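Local structure of CG4930 (Drosophila melanogaster, 3ISM) at residues Q270-K281 with F311-G322; Y222-V230 with S244-A252. The protein inhibits the fruit fly nuclease EndoG by forming a complex with it. The protein carries 1 engineered substitution. All blocks are in the same frame, centred on the assembly; numbering follows the deposited sequence. Where two conformers were deposited one is given.

Interaction 1. Residues Q270-K281 with F311-G322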
loop_
_atom_site.group_PDB
_atom_site.type_symbol
_atom_site.label_atom_id
_atom_site.label_comp_id
_atom_site.label_asym_id
_atom_site.label_seq_id
_atom_site.Cartn_x
_atom_site.Cartn_y
_atom_site.Cartn_z
ATOM N N GLN C 270 -31.474 16.302 -39.620
ATOM C CA GLN C 270 -32.014 16.115 -38.269
ATOM C C GLN C 270 -31.357 14.909 -37.589
ATOM O O GLN C 270 -31.168 14.904 -36.369
ATOM C CB GLN C 270 -33.541 15.954 -38.294
ATOM C CG GLN C 270 -34.318 17.267 -38.458
ATOM C CD GLN C 270 -35.844 17.077 -38.369
ATOM O OE1 GLN C 270 -36.351 16.193 -37.657
ATOM N NE2 GLN C 270 -36.576 17.922 -39.091
ATOM N N ASN C 271 -31.020 13.893 -38.386
ATOM C CA ASN C 271 -30.267 12.731 -37.910
ATOM C C ASN C 271 -28.817 13.068 -37.563
ATOM O O ASN C 271 -28.290 12.582 -36.565
ATOM C CB ASN C 271 -30.305 11.597 -38.938
ATOM C CG ASN C 271 -31.645 10.892 -38.980
ATOM O OD1 ASN C 271 -32.361 10.834 -37.980
ATOM N ND2 ASN C 271 -31.990 10.342 -40.141
ATOM N N LYS C 272 -28.192 13.910 -38.389
ATOM C CA LYS C 272 -26.801 14.339 -38.196
ATOM C C LYS C 272 -26.634 15.285 -37.012
ATOM O O LYS C 272 -25.565 15.335 -36.395
ATOM C CB LYS C 272 -26.255 15.006 -39.463
ATOM C CG LYS C 272 -25.974 14.044 -40.611
ATOM C CD LYS C 272 -25.542 14.787 -41.867
ATOM C CE LYS C 272 -25.390 13.835 -43.044
ATOM N NZ LYS C 272 -25.195 14.559 -44.332
ATOM N N ALA C 273 -27.686 16.043 -36.708
ATOM C CA ALA C 273 -27.676 16.951 -35.564
ATOM C C ALA C 273 -27.820 16.164 -34.267
ATOM O O ALA C 273 -27.089 16.404 -33.302
ATOM C CB ALA C 273 -28.782 17.992 -35.690
ATOM N N ALA C 274 -28.757 15.215 -34.265
ATOM C CA ALA C 274 -28.980 14.319 -33.130
ATOM C C ALA C 274 -27.776 13.405 -32.867
ATOM O O ALA C 274 -27.491 13.056 -31.716
ATOM C CB ALA C 274 -30.223 13.491 -33.361
ATOM N N GLU C 275 -27.094 13.027 -33.949
ATOM C CA GLU C 275 -25.896 12.193 -33.919
ATOM C C GLU C 275 -24.814 12.881 -33.090
ATOM O O GLU C 275 -24.291 12.303 -32.130
ATOM C CB GLU C 275 -25.386 11.998 -35.348
ATOM C CG GLU C 275 -25.091 10.568 -35.756
ATOM C CD GLU C 275 -24.933 10.425 -37.262
ATOM O OE1 GLU C 275 -25.714 11.060 -38.003
ATOM O OE2 GLU C 275 -24.034 9.680 -37.706
ATOM N N LEU C 276 -24.503 14.124 -33.464
ATOM C CA LEU C 276 -23.465 14.913 -32.799
ATOM C C LEU C 276 -23.852 15.321 -31.374
ATOM O O LEU C 276 -23.029 15.243 -30.459
ATOM C CB LEU C 276 -23.105 16.147 -33.639
ATOM C CG LEU C 276 -22.103 17.153 -33.057
ATOM C CD1 LEU C 276 -20.801 16.479 -32.653
ATOM C CD2 LEU C 276 -21.823 18.265 -34.035
ATOM N N LEU C 277 -25.105 15.735 -31.196
ATOM C CA LEU C 277 -25.597 16.226 -29.912
ATOM C C LEU C 277 -25.525 15.181 -28.806
ATOM O O LEU C 277 -25.323 15.526 -27.641
ATOM C CB LEU C 277 -27.033 16.745 -30.052
ATOM C CG LEU C 277 -27.672 17.540 -28.903
ATOM C CD1 LEU C 277 -26.806 18.719 -28.448
ATOM C CD2 LEU C 277 -29.070 18.015 -29.303
ATOM N N GLN C 278 -25.683 13.910 -29.173
ATOM C CA GLN C 278 -25.580 12.817 -28.208
ATOM C C GLN C 278 -24.132 12.597 -27.756
ATOM O O GLN C 278 -23.876 12.369 -26.567
ATOM C CB GLN C 278 -26.183 11.524 -28.767
ATOM C CG GLN C 278 -26.413 10.445 -27.702
ATOM C CD GLN C 278 -27.115 9.210 -28.235
ATOM O OE1 GLN C 278 -27.019 8.882 -29.419
ATOM N NE2 GLN C 278 -27.820 8.507 -27.351
ATOM N N GLU C 279 -23.195 12.686 -28.700
ATOM C CA GLU C 279 -21.795 12.509 -28.349
ATOM C C GLU C 279 -21.177 13.746 -27.698
ATOM O O GLU C 279 -20.372 13.620 -26.767
ATOM C CB GLU C 279 -20.973 11.984 -29.530
ATOM C CG GLU C 279 -21.342 10.548 -29.950
ATOM C CD GLU C 279 -21.805 9.665 -28.793
ATOM O OE1 GLU C 279 -21.079 9.554 -27.776
ATOM O OE2 GLU C 279 -22.900 9.072 -28.910
ATOM N N TYR C 280 -21.576 14.934 -28.147
ATOM C CA TYR C 280 -21.148 16.157 -27.484
ATOM C C TYR C 280 -21.663 16.182 -26.037
ATOM O O TYR C 280 -20.910 16.530 -25.126
ATOM C CB TYR C 280 -21.563 17.403 -28.269
ATOM C CG TYR C 280 -21.480 18.684 -27.475
ATOM C CD1 TYR C 280 -20.298 19.067 -26.834
ATOM C CD2 TYR C 280 -22.581 19.518 -27.366
ATOM C CE1 TYR C 280 -20.238 20.235 -26.089
ATOM C CE2 TYR C 280 -22.521 20.693 -26.639
ATOM C CZ TYR C 280 -21.354 21.045 -26.003
ATOM O OH TYR C 280 -21.314 22.213 -25.281
ATOM N N LYS C 281 -22.913 15.771 -25.815
ATOM C CA LYS C 281 -23.440 15.665 -24.447
ATOM C C LYS C 281 -22.608 14.705 -23.582
ATOM O O LYS C 281 -22.232 15.046 -22.455
ATOM C CB LYS C 281 -24.938 15.282 -24.409
ATOM C CG LYS C 281 -25.477 15.174 -22.972
ATOM C CD LYS C 281 -26.937 14.780 -22.865
ATOM C CE LYS C 281 -27.266 14.408 -21.423
ATOM N NZ LYS C 281 -28.738 14.354 -21.165
ATOM N N PHE C 311 -37.953 16.680 -34.369
ATOM C CA PHE C 311 -36.656 16.726 -33.716
ATOM C C PHE C 311 -36.841 16.710 -32.202
ATOM O O PHE C 311 -36.173 15.944 -31.514
ATOM C CB PHE C 311 -35.833 17.942 -34.159
ATOM C CG PHE C 311 -34.384 17.890 -33.716
ATOM C CD1 PHE C 311 -33.466 17.082 -34.381
ATOM C CD2 PHE C 311 -33.943 18.650 -32.638
ATOM C CE1 PHE C 311 -32.133 17.032 -33.977
ATOM C CE2 PHE C 311 -32.608 18.608 -32.231
ATOM C CZ PHE C 311 -31.703 17.797 -32.903
ATOM N N TRP C 312 -37.771 17.524 -31.698
ATOM C CA TRP C 312 -38.009 17.603 -30.257
ATOM C C TRP C 312 -38.369 16.240 -29.656
ATOM O O TRP C 312 -37.686 15.761 -28.747
ATOM C CB TRP C 312 -39.076 18.662 -29.925
ATOM C CG TRP C 312 -39.487 18.723 -28.459
ATOM C CD1 TRP C 312 -40.756 18.571 -27.954
ATOM C CD2 TRP C 312 -38.632 18.946 -27.323
ATOM N NE1 TRP C 312 -40.740 18.695 -26.582
ATOM C CE2 TRP C 312 -39.451 18.925 -26.170
ATOM C CE3 TRP C 312 -37.256 19.169 -27.166
ATOM C CZ2 TRP C 312 -38.934 19.112 -24.880
ATOM C CZ3 TRP C 312 -36.750 19.348 -25.881
ATOM C CH2 TRP C 312 -37.588 19.317 -24.759
ATOM N N ARG C 313 -39.413 15.612 -30.196
ATOM C CA ARG C 313 -39.946 14.365 -29.643
ATOM C C ARG C 313 -39.039 13.140 -29.811
ATOM O O ARG C 313 -38.800 12.426 -28.844
ATOM C CB ARG C 313 -41.328 14.066 -30.227
ATOM C CG ARG C 313 -42.380 15.124 -29.934
ATOM C CD ARG C 313 -43.763 14.590 -30.225
ATOM N NE ARG C 313 -43.857 14.012 -31.564
ATOM C CZ ARG C 313 -44.203 14.685 -32.660
ATOM N NH1 ARG C 313 -44.491 15.981 -32.602
ATOM N NH2 ARG C 313 -44.259 14.056 -33.825
ATOM N N ASP C 314 -38.541 12.912 -31.026
ATOM C CA ASP C 314 -37.804 11.685 -31.367
ATOM C C ASP C 314 -36.316 11.772 -31.062
ATOM O O ASP C 314 -35.630 10.747 -30.956
ATOM C CB ASP C 314 -37.977 11.332 -32.848
ATOM C CG ASP C 314 -39.432 11.278 -33.279
ATOM O OD1 ASP C 314 -40.315 11.109 -32.410
ATOM O OD2 ASP C 314 -39.688 11.410 -34.494
ATOM N N LYS C 315 -35.810 12.991 -30.937
ATOM C CA LYS C 315 -34.391 13.179 -30.662
ATOM C C LYS C 315 -34.138 13.735 -29.261
ATOM O O LYS C 315 -33.575 13.040 -28.420
ATOM C CB LYS C 315 -33.719 14.042 -31.747
ATOM C CG LYS C 315 -34.022 13.596 -33.189
ATOM C CD LYS C 315 -33.580 12.156 -33.449
ATOM C CE LYS C 315 -33.914 11.718 -34.865
ATOM N NZ LYS C 315 -33.310 10.385 -35.175
ATOM N N MET C 316 -34.568 14.968 -29.009
ATOM C CA MET C 316 -34.266 15.635 -27.737
ATOM C C MET C 316 -34.938 15.003 -26.509
ATOM O O MET C 316 -34.308 14.886 -25.432
ATOM C CB MET C 316 -34.604 17.115 -27.820
ATOM C CG MET C 316 -33.827 17.863 -28.880
ATOM S SD MET C 316 -33.823 19.635 -28.587
ATOM C CE MET C 316 -32.674 19.727 -27.206
ATOM N N VAL C 317 -36.202 14.595 -26.680
ATOM C CA VAL C 317 -36.947 13.892 -25.635
ATOM C C VAL C 317 -36.567 12.406 -25.581
ATOM O O VAL C 317 -36.066 11.932 -24.558
ATOM C CB VAL C 317 -38.484 14.034 -25.812
ATOM C CG1 VAL C 317 -39.240 13.132 -24.826
ATOM C CG2 VAL C 317 -38.912 15.486 -25.643
ATOM N N LYS C 318 -36.789 11.696 -26.689
ATOM C CA LYS C 318 -36.622 10.242 -26.756
ATOM C C LYS C 318 -35.220 9.772 -26.376
ATOM O O LYS C 318 -35.070 8.811 -25.620
ATOM C CB LYS C 318 -37.000 9.719 -28.147
ATOM C CG LYS C 318 -36.834 8.209 -28.333
ATOM C CD LYS C 318 -37.651 7.702 -29.531
ATOM C CE LYS C 318 -36.975 7.992 -30.872
ATOM N NZ LYS C 318 -37.904 7.788 -32.024
ATOM N N MET C 319 -34.202 10.472 -26.873
ATOM C CA MET C 319 -32.815 10.106 -26.591
ATOM C C MET C 319 -32.218 10.819 -25.381
ATOM O O MET C 319 -30.997 10.756 -25.160
ATOM C CB MET C 319 -31.953 10.329 -27.820
ATOM C CG MET C 319 -32.471 9.616 -29.042
ATOM S SD MET C 319 -31.615 10.221 -30.494
ATOM C CE MET C 319 -31.828 8.817 -31.606
ATOM N N GLU C 320 -33.076 11.489 -24.607
ATOM C CA GLU C 320 -32.688 12.138 -23.348
ATOM C C GLU C 320 -31.519 13.119 -23.542
ATOM O O GLU C 320 -30.477 13.002 -22.901
ATOM C CB GLU C 320 -32.351 11.067 -22.302
ATOM C CG GLU C 320 -32.455 11.504 -20.841
ATOM C CD GLU C 320 -31.980 10.419 -19.879
ATOM O OE1 GLU C 320 -32.458 9.261 -19.993
ATOM O OE2 GLU C 320 -31.128 10.732 -19.008
ATOM N N LEU C 321 -31.696 14.084 -24.440
ATOM C CA LEU C 321 -30.613 15.010 -24.777
ATOM C C LEU C 321 -30.710 16.332 -24.029
ATOM O O LEU C 321 -30.149 17.352 -24.443
ATOM C CB LEU C 321 -30.508 15.210 -26.295
ATOM C CG LEU C 321 -30.189 13.908 -27.051
ATOM C CD1 LEU C 321 -29.974 14.168 -28.538
ATOM C CD2 LEU C 321 -28.981 13.161 -26.428
ATOM N N GLY C 322 -31.412 16.294 -22.903
ATOM C CA GLY C 322 -31.557 17.455 -22.043
ATOM C C GLY C 322 -30.334 17.681 -21.188
ATOM O O GLY C 322 -29.268 17.131 -21.478
#
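Gln-270 and Ala-274 lie against Phe-311 and Lys-315 where the segment axes of 270-281 and 311-317 run in roughly the same direction, 10.2 Å apart at closest approach and crossing at -30°. Phe-311 points its ring edge at the backbone of the first helix: CE1 is 3.3 Å from Gln-270 O, close to the ring plane, with Ala-274 N at the same rim. The amide of Gln-270 stands perpendicular to this ring as the two side chains slide past each other in opposite directions. One turn on, Lys-315 bends at its second torsion (chi2 -59°), laying CD 3.6 Å from Ala-274 CB before NZ bonds to Asn-271 OD1 at 3.0 Å, nearly in line with the C=O bond. Helix 309-317 then ends in a Schellman motif, with Glu-320 as the C' residue at positive phi; its carboxylate forms a salt bridge with Arg-327. The turn brings Leu-321 back to the first helix, where its two branches part: CD1 meets Leu-277 CD2 at 4.0 Å, while CD2 rests 3.9 Å from Gln-278 CG. Lys-281, fully extended, reaches the carbonyls of this turn, and its NZ donates to Glu-320 O and Gly-322 O, both at 2.8 Å. The ammonium sits above the carbonyl plane of Gly-322 and is tilted from that of Glu-320. A methionine in its place would probably leave both carbonyls without their shared donor and the turn less firmly tied to helix 267-287. Pro-323 O offers NZ a further, weak acceptor.

Interaction 2. Residues Y222-V230 with S244-A252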
loop_
_atom_site.group_PDB
_atom_site.type_symbol
_atom_site.label_atom_id
_atom_site.label_comp_id
_atom_site.label_asym_id
_atom_site.label_seq_id
_atom_site.Cartn_x
_atom_site.Cartn_y
_atom_site.Cartn_z
ATOM N N TYR C 222 -16.030 15.593 -35.609
ATOM C CA TYR C 222 -15.894 16.005 -34.212
ATOM C C TYR C 222 -15.008 15.019 -33.458
ATOM O O TYR C 222 -14.156 15.423 -32.664
ATOM C CB TYR C 222 -17.285 16.099 -33.557
ATOM C CG TYR C 222 -17.310 16.165 -32.036
ATOM C CD1 TYR C 222 -17.403 17.390 -31.371
ATOM C CD2 TYR C 222 -17.278 15.004 -31.263
ATOM C CE1 TYR C 222 -17.438 17.452 -29.976
ATOM C CE2 TYR C 222 -17.304 15.058 -29.873
ATOM C CZ TYR C 222 -17.387 16.280 -29.237
ATOM O OH TYR C 222 -17.418 16.326 -27.862
ATOM N N ARG C 223 -15.231 13.730 -33.715
ATOM C CA ARG C 223 -14.505 12.649 -33.054
ATOM C C ARG C 223 -13.013 12.686 -33.348
ATOM O O ARG C 223 -12.198 12.660 -32.426
ATOM C CB ARG C 223 -15.066 11.286 -33.464
ATOM C CG ARG C 223 -16.326 10.871 -32.734
ATOM C CD ARG C 223 -16.430 9.356 -32.684
ATOM N NE ARG C 223 -17.677 8.911 -32.071
ATOM C CZ ARG C 223 -18.686 8.365 -32.740
ATOM N NH1 ARG C 223 -18.599 8.187 -34.052
ATOM N NH2 ARG C 223 -19.782 7.991 -32.095
ATOM N N THR C 224 -12.669 12.747 -34.634
ATOM C CA THR C 224 -11.272 12.745 -35.071
ATOM C C THR C 224 -10.527 13.960 -34.517
ATOM O O THR C 224 -9.376 13.844 -34.093
ATOM C CB THR C 224 -11.155 12.694 -36.614
ATOM O OG1 THR C 224 -12.078 11.727 -37.131
ATOM C CG2 THR C 224 -9.741 12.308 -37.043
ATOM N N LEU C 225 -11.203 15.109 -34.499
ATOM C CA LEU C 225 -10.647 16.336 -33.929
ATOM C C LEU C 225 -10.414 16.202 -32.423
ATOM O O LEU C 225 -9.441 16.737 -31.886
ATOM C CB LEU C 225 -11.567 17.527 -34.218
ATOM C CG LEU C 225 -10.994 18.936 -34.030
ATOM C CD1 LEU C 225 -9.922 19.242 -35.071
ATOM C CD2 LEU C 225 -12.101 19.975 -34.092
ATOM N N MET C 226 -11.313 15.482 -31.755
ATOM C CA MET C 226 -11.187 15.200 -30.330
ATOM C C MET C 226 -10.082 14.171 -30.083
ATOM O O MET C 226 -9.424 14.194 -29.045
ATOM C CB MET C 226 -12.519 14.692 -29.768
ATOM C CG MET C 226 -12.693 14.864 -28.259
ATOM S SD MET C 226 -13.039 16.570 -27.778
ATOM C CE MET C 226 -13.376 16.357 -26.033
ATOM N N LYS C 227 -9.885 13.273 -31.045
ATOM C CA LYS C 227 -8.846 12.250 -30.950
ATOM C C LYS C 227 -7.447 12.818 -31.209
ATOM O O LYS C 227 -6.457 12.302 -30.687
ATOM C CB LYS C 227 -9.138 11.092 -31.909
ATOM C CG LYS C 227 -10.275 10.182 -31.464
ATOM C CD LYS C 227 -10.744 9.281 -32.598
ATOM C CE LYS C 227 -12.114 8.688 -32.300
ATOM N NZ LYS C 227 -12.653 7.931 -33.463
ATOM N N ARG C 228 -7.379 13.881 -32.011
ATOM C CA ARG C 228 -6.109 14.514 -32.373
ATOM C C ARG C 228 -5.570 15.445 -31.287
ATOM O O ARG C 228 -4.431 15.292 -30.840
ATOM C CB ARG C 228 -6.243 15.298 -33.684
ATOM C CG ARG C 228 -6.263 14.453 -34.945
ATOM C CD ARG C 228 -6.135 15.335 -36.177
ATOM N NE ARG C 228 -6.840 14.776 -37.328
ATOM C CZ ARG C 228 -6.277 14.034 -38.279
ATOM N NH1 ARG C 228 -4.980 13.744 -38.237
ATOM N NH2 ARG C 228 -7.021 13.579 -39.279
ATOM N N PHE C 229 -6.391 16.409 -30.872
ATOM C CA PHE C 229 -5.933 17.483 -29.988
ATOM C C PHE C 229 -6.292 17.286 -28.513
ATOM O O PHE C 229 -5.668 17.888 -27.636
ATOM C CB PHE C 229 -6.428 18.846 -30.495
ATOM C CG PHE C 229 -5.937 19.193 -31.879
ATOM C CD1 PHE C 229 -4.594 19.487 -32.103
ATOM C CD2 PHE C 229 -6.814 19.223 -32.958
ATOM C CE1 PHE C 229 -4.133 19.803 -33.380
ATOM C CE2 PHE C 229 -6.362 19.539 -34.238
ATOM C CZ PHE C 229 -5.018 19.830 -34.448
ATOM N N VAL C 230 -7.293 16.446 -28.249
ATOM C CA VAL C 230 -7.716 16.140 -26.880
ATOM C C VAL C 230 -7.464 14.667 -26.564
ATOM O O VAL C 230 -6.943 14.327 -25.501
ATOM C CB VAL C 230 -9.214 16.472 -26.648
ATOM C CG1 VAL C 230 -9.592 16.290 -25.181
ATOM C CG2 VAL C 230 -9.531 17.890 -27.096
ATOM N N SER C 244 -9.056 24.075 -25.047
ATOM C CA SER C 244 -9.027 23.092 -26.138
ATOM C C SER C 244 -10.292 22.226 -26.161
ATOM O O SER C 244 -10.732 21.775 -27.222
ATOM C CB SER C 244 -7.774 22.213 -26.029
ATOM O OG SER C 244 -7.623 21.365 -27.159
ATOM N N VAL C 245 -10.863 21.998 -24.981
ATOM C CA VAL C 245 -12.151 21.321 -24.841
ATOM C C VAL C 245 -13.294 22.247 -25.283
ATOM O O VAL C 245 -14.208 21.812 -25.988
ATOM C CB VAL C 245 -12.365 20.809 -23.386
ATOM C CG1 VAL C 245 -13.846 20.574 -23.083
ATOM C CG2 VAL C 245 -11.547 19.539 -23.134
ATOM N N LYS C 246 -13.222 23.519 -24.881
ATOM C CA LYS C 246 -14.220 24.524 -25.261
ATOM C C LYS C 246 -14.281 24.736 -26.772
ATOM O O LYS C 246 -15.362 24.895 -27.338
ATOM C CB LYS C 246 -13.944 25.869 -24.580
ATOM C CG LYS C 246 -14.127 25.888 -23.070
ATOM C CD LYS C 246 -15.515 25.458 -22.641
ATOM C CE LYS C 246 -15.634 25.465 -21.130
ATOM N NZ LYS C 246 -15.635 26.854 -20.588
ATOM N N LYS C 247 -13.113 24.734 -27.414
ATOM C CA LYS C 247 -13.005 24.978 -28.852
ATOM C C LYS C 247 -13.740 23.924 -29.676
ATOM O O LYS C 247 -14.333 24.240 -30.706
ATOM C CB LYS C 247 -11.535 25.076 -29.287
ATOM C CG LYS C 247 -10.906 26.455 -29.080
ATOM C CD LYS C 247 -9.563 26.569 -29.808
ATOM C CE LYS C 247 -9.002 27.996 -29.789
ATOM N NZ LYS C 247 -8.468 28.399 -28.453
ATOM N N ILE C 248 -13.703 22.683 -29.207
ATOM C CA ILE C 248 -14.387 21.583 -29.871
ATOM C C ILE C 248 -15.857 21.536 -29.423
ATOM O O ILE C 248 -16.732 21.077 -30.165
ATOM C CB ILE C 248 -13.652 20.240 -29.613
ATOM C CG1 ILE C 248 -12.166 20.383 -29.982
ATOM C CG2 ILE C 248 -14.291 19.096 -30.381
ATOM C CD1 ILE C 248 -11.411 19.078 -30.144
ATOM N N ALA C 249 -16.122 22.038 -28.217
ATOM C CA ALA C 249 -17.486 22.174 -27.713
ATOM C C ALA C 249 -18.258 23.239 -28.495
ATOM O O ALA C 249 -19.347 22.971 -29.005
ATOM C CB ALA C 249 -17.481 22.506 -26.222
ATOM N N ALA C 250 -17.686 24.439 -28.587
ATOM C CA ALA C 250 -18.273 25.529 -29.371
ATOM C C ALA C 250 -18.474 25.141 -30.840
ATOM O O ALA C 250 -19.474 25.526 -31.460
ATOM C CB ALA C 250 -17.418 26.794 -29.261
ATOM N N ALA C 251 -17.525 24.369 -31.376
ATOM C CA ALA C 251 -17.570 23.912 -32.764
ATOM C C ALA C 251 -18.640 22.854 -32.992
ATOM O O ALA C 251 -19.133 22.698 -34.107
ATOM C CB ALA C 251 -16.212 23.392 -33.208
ATOM N N ALA C 252 -18.989 22.119 -31.942
ATOM C CA ALA C 252 -20.071 21.156 -32.039
ATOM C C ALA C 252 -21.408 21.899 -32.004
ATOM O O ALA C 252 -22.305 21.615 -32.799
ATOM C CB ALA C 252 -19.980 20.141 -30.916
#
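An antiparallel helical hairpin brings Ile-248 of helix 238-261 among Tyr-222, Leu-225 and Met-226 along helix 220-229, with Val-230 just after it. The segment axes run at 174° to each other and approach to 10.7 Å, with Ile-248 filling much of the interface between them. Ile-248 has CG1 beside its own backbone N (chi1 -53°) and an extended second torsion, which sends CD1 deep toward the opposite helix. There Ile-248 CD1 comes to 3.5 Å from Leu-225 O. Ile-248 CD1 also touches Val-230 CG2 at 3.8 Å, the two side chains passing in opposite directions, and lies 3.9 Å from Leu-225 CG. Met-226, bent at its second torsion, brings SD within 3.8 Å of Ile-248 CD1, and the sulfur is about as near to CG2. On its second branch, Ile-248 CG2 lies 3.6 Å from Tyr-222 CE1, obliquely to the ring. Ala-252, one turn further along, also meets that ring obliquely, its CB 3.8 Å from Tyr-222 CD1. The phenol hydroxyl has its partner elsewhere, bonding to Asp-283 of helix 267-287. At the other end of the contact, Val-230 CG1 and Val-245 CG2 are 4.3 Å apart, and Ser-244 approaches Phe-229 and Val-230 without a hydrogen bond. No hydrogen bond crosses between the two segments, so they meet through apolar and van der Waals contacts centred on one isoleucine, as is characteristic of a pair of antiparallel neighbours in an all-helical bundle.

Helix 267-287 is the element that joins the two contacts, whose centres lie 19 Å apart. Interaction 1 uses one side of it; on another, Leu-276 packs against Tyr-222 and Ala-252, and Tyr-280 against Ala-249, so the hairpin of interaction 2 packs on the same helix. Both contacts are partly buried; in interaction 1 a lysine, Lys-281, is itself buried, whereas in interaction 2 the buried residues are Tyr-222, Ile-248 and Ala-252. Their chemistry differs: interaction 1, between near-parallel helices, adds lysine bonds to an asparagine and to the carbonyls of a helix-ending turn, and buries more surface (647 against 391 Å²), whereas interaction 2, between antiparallel helices, relies mainly on apolar packing.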